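Local coordinates for protein pseudopodium-enriched atypical kinase 1 (Homo sapiens, PDB 6BHC) that is a pseudokinase with a protein-kinase fold, an unusual catalytic cleft and its own mode of kinase-fold dimerization, and probably acts mainly as a scaffold in signalling, at residues Asn85-Cys91 / His145-Arg151; Leu264-Ile268 / Pro335-Arg340; Ile286-Leu292 / Leu312-Pro316; Gln351-Pro357 / Leu410-Tyr414. The protein carries 1 engineered substitution. All coordinates share one frame; numbering follows the deposited sequence.

Interaction 1 (Asn85-Cys91 / His145-Arg151); sequences NYAVKIC and HVVVITR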
# COMPACT_ATOMS: atom_id res chain seq x y z
N ASN A 85 1.37 -28.35 -8.12
CA ASN A 85 -0.01 -28.67 -8.47
C ASN A 85 -0.12 -29.02 -9.94
O ASN A 85 0.31 -28.25 -10.81
CB ASN A 85 -0.93 -27.51 -8.12
CG ASN A 85 -0.99 -27.24 -6.64
OD1 ASN A 85 -0.84 -28.14 -5.82
ND2 ASN A 85 -1.21 -25.98 -6.27
N TYR A 86 -0.70 -30.18 -10.23
CA TYR A 86 -0.99 -30.59 -11.60
C TYR A 86 -2.34 -31.28 -11.62
O TYR A 86 -2.71 -31.98 -10.67
CB TYR A 86 0.09 -31.53 -12.15
CG TYR A 86 1.41 -30.87 -12.45
CD1 TYR A 86 1.63 -30.21 -13.66
CD2 TYR A 86 2.46 -30.91 -11.53
CE1 TYR A 86 2.84 -29.60 -13.94
CE2 TYR A 86 3.67 -30.30 -11.80
CZ TYR A 86 3.86 -29.65 -13.01
OH TYR A 86 5.07 -29.06 -13.28
N ALA A 87 -3.08 -31.08 -12.71
CA ALA A 87 -4.36 -31.73 -12.92
C ALA A 87 -4.31 -32.48 -14.24
O ALA A 87 -3.83 -31.95 -15.25
CB ALA A 87 -5.50 -30.71 -12.93
N VAL A 88 -4.81 -33.72 -14.24
CA VAL A 88 -4.87 -34.56 -15.42
C VAL A 88 -6.25 -34.42 -16.03
O VAL A 88 -7.26 -34.75 -15.39
CB VAL A 88 -4.55 -36.02 -15.09
CG1 VAL A 88 -4.88 -36.92 -16.27
CG2 VAL A 88 -3.08 -36.17 -14.71
N LYS A 89 -6.31 -33.93 -17.27
CA LYS A 89 -7.57 -33.72 -17.97
C LYS A 89 -7.74 -34.82 -19.01
O LYS A 89 -6.99 -34.87 -20.00
CB LYS A 89 -7.59 -32.33 -18.62
CG LYS A 89 -8.86 -32.00 -19.37
CD LYS A 89 -8.77 -30.65 -20.06
CE LYS A 89 -10.05 -30.34 -20.83
NZ LYS A 89 -10.01 -28.99 -21.47
N ILE A 90 -8.71 -35.70 -18.80
CA ILE A 90 -8.97 -36.83 -19.68
C ILE A 90 -10.19 -36.49 -20.52
O ILE A 90 -11.33 -36.52 -20.02
CB ILE A 90 -9.17 -38.13 -18.89
CG1 ILE A 90 -8.06 -38.32 -17.86
CG2 ILE A 90 -9.23 -39.32 -19.83
CD1 ILE A 90 -8.24 -39.54 -16.98
N CYS A 91 -9.98 -36.19 -21.79
CA CYS A 91 -11.03 -35.68 -22.65
C CYS A 91 -11.97 -36.80 -23.09
O CYS A 91 -11.63 -37.98 -23.09
CB CYS A 91 -10.42 -34.98 -23.87
SG CYS A 91 -9.29 -33.64 -23.42
N HIS A 145 -7.17 -42.39 -24.93
CA HIS A 145 -7.82 -41.10 -24.80
C HIS A 145 -6.77 -39.99 -24.85
O HIS A 145 -5.58 -40.22 -24.59
CB HIS A 145 -8.62 -40.99 -23.50
CG HIS A 145 -9.82 -41.89 -23.46
ND1 HIS A 145 -11.10 -41.43 -23.67
CD2 HIS A 145 -9.93 -43.22 -23.23
CE1 HIS A 145 -11.95 -42.44 -23.57
NE2 HIS A 145 -11.26 -43.53 -23.31
N VAL A 146 -7.22 -38.79 -25.19
CA VAL A 146 -6.36 -37.61 -25.16
C VAL A 146 -6.27 -37.11 -23.73
O VAL A 146 -7.29 -36.80 -23.10
CB VAL A 146 -6.90 -36.52 -26.10
CG1 VAL A 146 -6.02 -35.28 -26.02
CG2 VAL A 146 -6.98 -37.03 -27.53
N VAL A 147 -5.05 -37.04 -23.20
CA VAL A 147 -4.80 -36.59 -21.84
C VAL A 147 -4.12 -35.23 -21.90
O VAL A 147 -3.08 -35.08 -22.57
CB VAL A 147 -3.95 -37.60 -21.06
CG1 VAL A 147 -3.61 -37.06 -19.68
CG2 VAL A 147 -4.68 -38.93 -20.95
N VAL A 148 -4.68 -34.25 -21.21
CA VAL A 148 -4.15 -32.90 -21.17
C VAL A 148 -3.74 -32.59 -19.73
O VAL A 148 -4.42 -32.99 -18.78
CB VAL A 148 -5.18 -31.87 -21.68
CG1 VAL A 148 -4.58 -30.47 -21.72
CG2 VAL A 148 -5.70 -32.28 -23.05
N ILE A 149 -2.61 -31.90 -19.58
CA ILE A 149 -2.08 -31.52 -18.27
C ILE A 149 -2.22 -30.02 -18.11
O ILE A 149 -1.91 -29.26 -19.03
CB ILE A 149 -0.61 -31.96 -18.12
CG1 ILE A 149 -0.45 -33.43 -18.49
CG2 ILE A 149 -0.13 -31.71 -16.69
CD1 ILE A 149 -1.31 -34.36 -17.66
N THR A 150 -2.70 -29.59 -16.94
CA THR A 150 -2.85 -28.17 -16.64
C THR A 150 -2.36 -27.91 -15.22
O THR A 150 -2.43 -28.78 -14.35
CB THR A 150 -4.31 -27.71 -16.79
OG1 THR A 150 -4.42 -26.34 -16.39
CG2 THR A 150 -5.24 -28.56 -15.94
N ARG A 151 -1.87 -26.69 -15.00
CA ARG A 151 -1.37 -26.29 -13.69
C ARG A 151 -2.43 -25.64 -12.81
O ARG A 151 -2.24 -25.56 -11.59
CB ARG A 151 -0.18 -25.34 -13.84
CG ARG A 151 1.06 -25.98 -14.46
CD ARG A 151 2.26 -25.05 -14.40
NE ARG A 151 3.50 -25.74 -14.78
CZ ARG A 151 4.03 -25.71 -16.00
NH1 ARG A 151 5.15 -26.36 -16.25
NH2 ARG A 151 3.44 -25.01 -16.96

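Interaction 2 (Leu264-Ile268 / Pro335-Arg340); sequences LAPEI and PNPSER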
# COMPACT_ATOMS: atom_id res chain seq x y z
N LEU A 264 -28.81 -21.42 -29.38
CA LEU A 264 -28.39 -20.79 -30.63
C LEU A 264 -29.11 -19.47 -30.82
O LEU A 264 -30.33 -19.38 -30.60
CB LEU A 264 -28.65 -21.70 -31.82
CG LEU A 264 -27.86 -23.01 -31.87
CD1 LEU A 264 -28.18 -23.77 -33.15
CD2 LEU A 264 -26.36 -22.73 -31.76
N ALA A 265 -28.36 -18.44 -31.22
CA ALA A 265 -28.94 -17.13 -31.42
C ALA A 265 -29.99 -17.17 -32.54
O ALA A 265 -29.91 -18.02 -33.43
CB ALA A 265 -27.85 -16.11 -31.75
N PRO A 266 -30.98 -16.27 -32.50
CA PRO A 266 -32.05 -16.33 -33.52
C PRO A 266 -31.55 -16.18 -34.94
O PRO A 266 -32.16 -16.76 -35.86
CB PRO A 266 -32.97 -15.17 -33.11
CG PRO A 266 -32.70 -14.97 -31.66
CD PRO A 266 -31.25 -15.26 -31.47
N GLU A 267 -30.48 -15.42 -35.17
CA GLU A 267 -30.00 -15.24 -36.54
C GLU A 267 -29.45 -16.53 -37.12
O GLU A 267 -29.48 -16.72 -38.35
CB GLU A 267 -28.94 -14.13 -36.60
CG GLU A 267 -27.67 -14.41 -35.81
CD GLU A 267 -27.76 -13.95 -34.36
OE1 GLU A 267 -28.89 -13.74 -33.87
OE2 GLU A 267 -26.70 -13.80 -33.73
N ILE A 268 -28.97 -17.44 -36.27
CA ILE A 268 -28.47 -18.73 -36.76
C ILE A 268 -29.62 -19.58 -37.29
O ILE A 268 -29.43 -20.37 -38.23
CB ILE A 268 -27.70 -19.45 -35.64
CG1 ILE A 268 -26.56 -18.56 -35.12
CG2 ILE A 268 -27.15 -20.78 -36.13
CD1 ILE A 268 -25.53 -18.21 -36.17
N PRO A 335 -33.09 -10.29 -30.08
CA PRO A 335 -33.08 -11.14 -31.27
C PRO A 335 -32.40 -10.51 -32.47
O PRO A 335 -32.07 -11.22 -33.43
CB PRO A 335 -34.57 -11.40 -31.54
CG PRO A 335 -35.27 -10.25 -30.90
CD PRO A 335 -34.46 -9.89 -29.69
N ASN A 336 -32.18 -9.19 -32.46
CA ASN A 336 -31.50 -8.52 -33.56
C ASN A 336 -30.03 -8.39 -33.23
O ASN A 336 -29.68 -7.69 -32.27
CB ASN A 336 -32.11 -7.15 -33.81
CG ASN A 336 -31.48 -6.44 -34.99
OD1 ASN A 336 -30.87 -7.07 -35.86
ND2 ASN A 336 -31.61 -5.12 -35.03
N PRO A 337 -29.13 -9.02 -34.00
CA PRO A 337 -27.70 -8.96 -33.65
C PRO A 337 -27.13 -7.55 -33.67
O PRO A 337 -26.26 -7.23 -32.86
CB PRO A 337 -27.04 -9.85 -34.71
CG PRO A 337 -28.14 -10.71 -35.24
CD PRO A 337 -29.38 -9.87 -35.17
N SER A 338 -27.61 -6.69 -34.58
CA SER A 338 -27.08 -5.33 -34.67
C SER A 338 -27.44 -4.50 -33.45
O SER A 338 -26.73 -3.55 -33.12
CB SER A 338 -27.59 -4.66 -35.94
OG SER A 338 -29.00 -4.56 -35.94
N GLU A 339 -28.54 -4.83 -32.77
CA GLU A 339 -28.94 -4.15 -31.54
C GLU A 339 -28.47 -4.87 -30.29
O GLU A 339 -28.49 -4.28 -29.20
CB GLU A 339 -30.46 -3.98 -31.50
CG GLU A 339 -31.01 -2.99 -32.52
CD GLU A 339 -30.95 -1.55 -32.04
OE1 GLU A 339 -31.90 -0.79 -32.34
OE2 GLU A 339 -29.97 -1.18 -31.36
N ARG A 340 -28.05 -6.13 -30.40
CA ARG A 340 -27.52 -6.86 -29.25
C ARG A 340 -26.22 -6.20 -28.78
O ARG A 340 -25.33 -5.93 -29.58
CB ARG A 340 -27.27 -8.32 -29.63
CG ARG A 340 -26.95 -9.24 -28.47
CD ARG A 340 -26.79 -10.67 -28.97
NE ARG A 340 -27.90 -11.05 -29.83
CZ ARG A 340 -27.86 -12.04 -30.72
NH1 ARG A 340 -26.76 -12.75 -30.88
NH2 ARG A 340 -28.93 -12.31 -31.46

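Interaction 3 (Ile286-Leu292 / Leu312-Pro316); sequences IYEMLHL and LPRIP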
# COMPACT_ATOMS: atom_id res chain seq x y z
N ILE A 286 -27.17 -16.04 -17.51
CA ILE A 286 -27.63 -15.20 -16.41
C ILE A 286 -28.86 -15.81 -15.75
O ILE A 286 -28.96 -15.85 -14.51
CB ILE A 286 -27.91 -13.77 -16.91
CG1 ILE A 286 -26.61 -13.09 -17.35
CG2 ILE A 286 -28.61 -12.95 -15.83
CD1 ILE A 286 -26.79 -11.66 -17.79
N TYR A 287 -29.81 -16.29 -16.55
CA TYR A 287 -30.98 -16.95 -16.00
C TYR A 287 -30.59 -18.22 -15.24
O TYR A 287 -31.09 -18.47 -14.14
CB TYR A 287 -31.97 -17.28 -17.12
CG TYR A 287 -32.84 -16.12 -17.55
CD1 TYR A 287 -32.36 -15.14 -18.41
CD2 TYR A 287 -34.15 -16.01 -17.10
CE1 TYR A 287 -33.16 -14.08 -18.80
CE2 TYR A 287 -34.96 -14.96 -17.49
CZ TYR A 287 -34.46 -14.00 -18.34
OH TYR A 287 -35.27 -12.95 -18.73
N GLU A 288 -29.70 -19.02 -15.82
CA GLU A 288 -29.34 -20.30 -15.20
C GLU A 288 -28.58 -20.10 -13.90
O GLU A 288 -28.82 -20.81 -12.92
CB GLU A 288 -28.54 -21.15 -16.19
CG GLU A 288 -29.34 -21.57 -17.41
CD GLU A 288 -28.54 -22.42 -18.38
OE1 GLU A 288 -27.32 -22.18 -18.53
OE2 GLU A 288 -29.13 -23.33 -19.00
N MET A 289 -27.65 -19.14 -13.87
CA MET A 289 -26.93 -18.84 -12.64
C MET A 289 -27.84 -18.31 -11.54
O MET A 289 -27.51 -18.43 -10.36
CB MET A 289 -25.80 -17.85 -12.91
CG MET A 289 -24.70 -18.41 -13.79
SD MET A 289 -23.31 -17.28 -13.99
CE MET A 289 -22.68 -17.24 -12.31
N LEU A 290 -28.98 -17.72 -11.91
CA LEU A 290 -29.98 -17.29 -10.94
C LEU A 290 -31.01 -18.37 -10.65
O LEU A 290 -32.12 -18.06 -10.20
CB LEU A 290 -30.67 -16.01 -11.43
CG LEU A 290 -29.73 -14.81 -11.56
CD1 LEU A 290 -30.48 -13.61 -12.09
CD2 LEU A 290 -29.08 -14.49 -10.22
N HIS A 291 -30.67 -19.64 -10.91
CA HIS A 291 -31.54 -20.78 -10.62
C HIS A 291 -32.86 -20.69 -11.38
O HIS A 291 -33.90 -21.13 -10.88
CB HIS A 291 -31.77 -20.94 -9.12
CG HIS A 291 -30.52 -21.20 -8.35
ND1 HIS A 291 -29.86 -20.22 -7.63
CD2 HIS A 291 -29.78 -22.33 -8.19
CE1 HIS A 291 -28.79 -20.73 -7.06
NE2 HIS A 291 -28.71 -22.01 -7.39
N LEU A 292 -32.82 -20.13 -12.58
CA LEU A 292 -33.97 -20.10 -13.47
C LEU A 292 -33.69 -20.97 -14.69
O LEU A 292 -32.53 -21.15 -15.08
CB LEU A 292 -34.28 -18.67 -13.91
CG LEU A 292 -34.50 -17.65 -12.80
CD1 LEU A 292 -34.64 -16.25 -13.38
CD2 LEU A 292 -35.71 -18.02 -11.97
N LEU A 312 -39.77 -12.05 -22.57
CA LEU A 312 -38.82 -12.85 -21.83
C LEU A 312 -39.33 -13.12 -20.41
O LEU A 312 -40.01 -12.28 -19.82
CB LEU A 312 -37.46 -12.16 -21.77
CG LEU A 312 -36.68 -12.07 -23.08
CD1 LEU A 312 -35.42 -11.24 -22.91
CD2 LEU A 312 -36.35 -13.46 -23.61
N PRO A 313 -39.01 -14.28 -19.84
CA PRO A 313 -39.43 -14.57 -18.46
C PRO A 313 -38.78 -13.59 -17.49
O PRO A 313 -37.63 -13.19 -17.65
CB PRO A 313 -38.94 -16.00 -18.23
CG PRO A 313 -38.79 -16.58 -19.60
CD PRO A 313 -38.36 -15.44 -20.47
N ARG A 314 -39.54 -13.22 -16.46
CA ARG A 314 -39.10 -12.21 -15.51
C ARG A 314 -38.16 -12.81 -14.47
O ARG A 314 -38.45 -13.86 -13.89
CB ARG A 314 -40.31 -11.58 -14.81
CG ARG A 314 -41.35 -11.01 -15.76
CD ARG A 314 -40.86 -9.75 -16.45
NE ARG A 314 -41.79 -9.32 -17.49
CZ ARG A 314 -42.85 -8.55 -17.28
NH1 ARG A 314 -43.14 -8.13 -16.05
NH2 ARG A 314 -43.64 -8.21 -18.29
N ILE A 315 -37.03 -12.14 -14.25
CA ILE A 315 -36.12 -12.54 -13.18
C ILE A 315 -36.67 -12.03 -11.85
O ILE A 315 -37.03 -10.85 -11.75
CB ILE A 315 -34.72 -11.99 -13.44
CG1 ILE A 315 -34.12 -12.64 -14.69
CG2 ILE A 315 -33.82 -12.21 -12.23
CD1 ILE A 315 -32.71 -12.18 -15.01
N PRO A 316 -36.75 -12.88 -10.83
CA PRO A 316 -37.30 -12.43 -9.54
C PRO A 316 -36.47 -11.29 -8.95
O PRO A 316 -35.24 -11.27 -9.04
CB PRO A 316 -37.23 -13.69 -8.67
CG PRO A 316 -37.21 -14.82 -9.64
CD PRO A 316 -36.44 -14.32 -10.82

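Interaction 4 (Gln351-Pro357 / Leu410-Tyr414); sequences QCLLWGP and LCAQY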
# COMPACT_ATOMS: atom_id res chain seq x y z
N GLN A 351 -19.58 -4.18 -14.04
CA GLN A 351 -18.77 -3.31 -13.20
C GLN A 351 -19.62 -2.28 -12.48
O GLN A 351 -19.37 -1.94 -11.32
CB GLN A 351 -17.69 -2.63 -14.04
CG GLN A 351 -16.63 -3.57 -14.58
CD GLN A 351 -15.78 -2.93 -15.66
OE1 GLN A 351 -16.24 -2.06 -16.39
NE2 GLN A 351 -14.53 -3.36 -15.76
N CYS A 352 -20.65 -1.76 -13.16
CA CYS A 352 -21.51 -0.76 -12.54
C CYS A 352 -22.35 -1.38 -11.42
O CYS A 352 -22.56 -0.74 -10.38
CB CYS A 352 -22.42 -0.12 -13.58
SG CYS A 352 -23.56 1.10 -12.90
N LEU A 353 -22.83 -2.61 -11.61
CA LEU A 353 -23.62 -3.25 -10.56
C LEU A 353 -22.76 -3.59 -9.34
O LEU A 353 -23.26 -3.58 -8.21
CB LEU A 353 -24.28 -4.52 -11.10
CG LEU A 353 -25.26 -4.36 -12.26
CD1 LEU A 353 -25.86 -5.70 -12.66
CD2 LEU A 353 -26.36 -3.36 -11.92
N LEU A 354 -21.47 -3.87 -9.55
CA LEU A 354 -20.60 -4.25 -8.44
C LEU A 354 -20.08 -3.04 -7.68
O LEU A 354 -20.17 -2.98 -6.45
CB LEU A 354 -19.44 -5.09 -8.97
CG LEU A 354 -19.81 -6.51 -9.41
CD1 LEU A 354 -18.73 -7.10 -10.30
CD2 LEU A 354 -20.04 -7.39 -8.19
N TRP A 355 -19.52 -2.06 -8.40
CA TRP A 355 -18.96 -0.87 -7.77
C TRP A 355 -19.44 0.44 -8.37
O TRP A 355 -19.38 1.46 -7.68
CB TRP A 355 -17.43 -0.89 -7.86
CG TRP A 355 -16.82 -2.20 -7.51
CD1 TRP A 355 -16.59 -2.69 -6.25
CD2 TRP A 355 -16.35 -3.20 -8.42
NE1 TRP A 355 -16.01 -3.93 -6.33
CE2 TRP A 355 -15.85 -4.27 -7.65
CE3 TRP A 355 -16.30 -3.29 -9.81
CZ2 TRP A 355 -15.32 -5.42 -8.22
CZ3 TRP A 355 -15.77 -4.43 -10.38
CH2 TRP A 355 -15.29 -5.48 -9.59
N GLY A 356 -19.92 0.45 -9.62
CA GLY A 356 -20.24 1.67 -10.33
C GLY A 356 -21.35 2.46 -9.68
O GLY A 356 -21.91 2.07 -8.65
N PRO A 357 -21.69 3.60 -10.27
CA PRO A 357 -22.68 4.49 -9.65
C PRO A 357 -24.01 3.79 -9.43
O PRO A 357 -24.48 3.02 -10.28
CB PRO A 357 -22.80 5.65 -10.64
CG PRO A 357 -22.30 5.12 -11.93
CD PRO A 357 -21.24 4.11 -11.58
N LEU A 410 -10.01 -6.49 -9.75
CA LEU A 410 -11.06 -6.17 -10.70
C LEU A 410 -11.60 -4.76 -10.49
O LEU A 410 -11.92 -4.06 -11.45
CB LEU A 410 -12.19 -7.20 -10.59
CG LEU A 410 -11.78 -8.66 -10.81
CD1 LEU A 410 -12.97 -9.60 -10.67
CD2 LEU A 410 -11.11 -8.83 -12.17
N CYS A 411 -11.69 -4.32 -9.23
CA CYS A 411 -12.14 -2.96 -8.96
C CYS A 411 -11.13 -1.94 -9.47
O CYS A 411 -11.52 -0.89 -10.01
CB CYS A 411 -12.38 -2.77 -7.46
SG CYS A 411 -13.03 -1.14 -7.01
N ALA A 412 -9.84 -2.22 -9.32
CA ALA A 412 -8.82 -1.34 -9.87
C ALA A 412 -8.89 -1.28 -11.39
O ALA A 412 -8.69 -0.22 -11.98
CB ALA A 412 -7.43 -1.78 -9.41
N GLN A 413 -9.17 -2.42 -12.04
CA GLN A 413 -9.32 -2.43 -13.49
C GLN A 413 -10.45 -1.51 -13.92
O GLN A 413 -10.33 -0.78 -14.91
CB GLN A 413 -9.59 -3.85 -13.99
CG GLN A 413 -8.39 -4.77 -14.01
CD GLN A 413 -8.68 -6.06 -14.77
OE1 GLN A 413 -7.80 -6.92 -14.90
NE2 GLN A 413 -9.90 -6.20 -15.27
N TYR A 414 -11.56 -1.53 -13.18
CA TYR A 414 -12.72 -0.73 -13.54
C TYR A 414 -12.42 0.77 -13.45
O TYR A 414 -12.56 1.50 -14.43
CB TYR A 414 -13.89 -1.11 -12.62
CG TYR A 414 -15.15 -0.29 -12.80
CD1 TYR A 414 -15.57 0.12 -14.05
CD2 TYR A 414 -15.93 0.03 -11.70
CE1 TYR A 414 -16.73 0.86 -14.21
CE2 TYR A 414 -17.09 0.76 -11.84
CZ TYR A 414 -17.49 1.17 -13.09
OH TYR A 414 -18.65 1.89 -13.22
O HOH W 1 -13.30 -4.89 -13.78

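Interaction 1 (Asn85-Cys91 / His145-Arg151)
Strands 85-91 and 145-150 run antiparallel, their axes 4.6 Å apart, with Ala87-Thr150 and Lys89-Val148 as hydrogen-bonded pairs and Val88-Ile149 and Ile90-Val147 as non-hydrogen-bonded ones. The Lys89-Val148 pair is drawn in tightly, Lys89 N to Val148 O being 2.6 Å and the return bond from Val148 N to Lys89 O 2.7 Å. On the face that carries Ala87 and Lys89, Ala87 CB meets Thr150 CG2 at 3.7 Å. That methyl sits between the backbone N and the carbonyl carbon, while OG1 turns anti to N (chi1 176°) and bonds Gln119 O. Lys89 runs fully extended beside Val148, CB to CB, and takes its ammonium beyond both strands to a salt bridge with Asp70 and a hydrogen bond with Gln118. The other face is aliphatic: the side chains of Val88 and Val147 cross at a slant, CG1 to CG1 3.6 Å, and Val88 CG2 lies alongside Ile149 CD1 at 3.9 Å, with Phe57 touching both residues. By sequence, Lys89 matches the VAIK lysine of kinases, and Thr150 probably stands at the gatekeeper position. Main-chain bonds thus set the register, dividing an apolar side from one that probably faces the cleft, where Asp70 and Gln118 engage the lysine.

Interaction 2 (Leu264-Ile268 / Pro335-Arg340)
Glu267 closes the APE motif of the kinase C-lobe, Ala265-Pro266-Glu267, and meets Arg340 in the loop before helix 343-354, as in the conserved Glu-Arg pair of protein kinases. Arg340 grips the carboxylate end-on with two nitrogens, NH2 to OE1 at 2.8 Å and NH1 to OE2 at 3.0 Å, each oxygen using its syn lone pair. The fork is not flat: the two planes are 33° apart. Glu267 gets there by a folded chain, CG wedged between the backbone N and the carbonyl carbon (chi1 63°) and a bend at chi2. That bend also runs the Glu267 side chain past the Pro337 ring, whose CG lies 3.4 Å from Glu267 CD. Pro266 CG rests 4.0 Å from Pro335 CB, and Ala265 CB reaches Arg340 NH1 at 3.6 Å. Arg340 is held further by Lys276 O on NH1 and Asn334 O on NE. A glutamine in place of Glu267 would probably lose the bond at NH1 or NH2, since an amide NH2 cannot accept, and leave the Arg340 charge without its mate. With both oxygens engaged and proline packed against the carboxylate, the ion pair pins the end of the activation segment to the C-lobe.

Interaction 3 (Ile286-Leu292 / Leu312-Pro316)
The Tyr287 ring carries Ile315 on one face and Pro313 O at its edge, in the ring plane. Ile315 CG1 stands 3.7 Å above that plane, offset toward the rim near CE2, and makes a CH-pi contact 25° off the normal. At the edge the phenol donates to Pro313 O, OH to O 2.6 Å, arriving in the carbonyl plane, and the same oxygen lies close to CE2. Gln326 NE2 bonds the hydroxyl as well, so two hydrogen bonds grip it and probably steady the ring. In Ile315 a chi1 of -66° turns CG1 over the tyrosine, within 3.9 Å of Leu292 CD1, and leaves CG2, anti to the backbone N, for Leu290 CD1 at 3.6 Å; the side chain crosses both leucines at about a right angle. Leu292 CD1 also meets Pro316 CD at 3.7 Å, the two side chains reaching toward each other. The leucines are presented by a Schellman motif, with His291 as its C-prime residue at positive phi, Leu292 N bonded to Tyr287 O and His291 N to Glu288 O. The contact thus lays loop 312-316 across the C-terminal end of helix 277-289, with helix 322-332 packed on Ile286 and Tyr287, and Pro295 of helix 295-298 touching both Tyr287 and Pro313.

Interaction 4 (Gln351-Pro357 / Leu410-Tyr414)
Tyr414 and Cys411 of helix 406-417 pack on Gln351 and Trp355 at the end of helix 343-354, where the C-lobe of the kinase fold meets the helices that follow it; in PEAK-family proteins such flanking helices probably form the dimerization bundle. Tyr414 CG is anti to the backbone N (chi1 176°), which throws the ring across helix 343-354. Gln351 CB then lies over the ring centre in a CH-pi contact, 3.5 Å from the centroid. From there the glutamine stays extended, its amide leaning 35° to the ring and OE1 3.3 Å from Tyr414 CD1. Trp355 has CG anti to its carbonyl carbon (chi1 -45°), a torsion that turns the indole toward helix 406-417, between Leu354 CB on one face and Cys411 on the other. The cysteine SG sits 3.9 Å from the centroid of the five-membered ring, while its CB overlies CE2. Beyond, Trp355 CH2 touches Leu410 CB at 3.7 Å, and CE3 touches Tyr414 CD2. Replacing Trp355 with alanine would probably open a gap between Leu354 and Cys411 and take the CE3 contact from Tyr414 CD2. No direct hydrogen bond joins the segments; one water links them, accepting from Gln351 NE2 and donating to Leu410 O. Gln351 O takes both Trp355 N and Gly356 N, closing the turn at the helix end. Gly356 packs tightly here: its CA lies at the ring edge, in plane, 3.3 Å from Tyr414 OH.

In the fold
From the N terminus, interaction 1 comes first: it closes the loop from 91 to 145 and joins two strands of the N-lobe sheet. The chain then crosses into the helical C-lobe, where interaction 2 brings 264-268 back to 335-340. Interaction 3 is nested inside that loop, joining the end of helix 277-289 to 312-316, and its centre lies about 19 Å from that of interaction 2. Interaction 4 follows in series and reaches from helix 343-354 to helix 406-417, among the helices near the C terminus. No two contacts cross along the chain. Interactions 1 and 4 lie on opposite sides of the chain's centre, with centres about 35 Å apart.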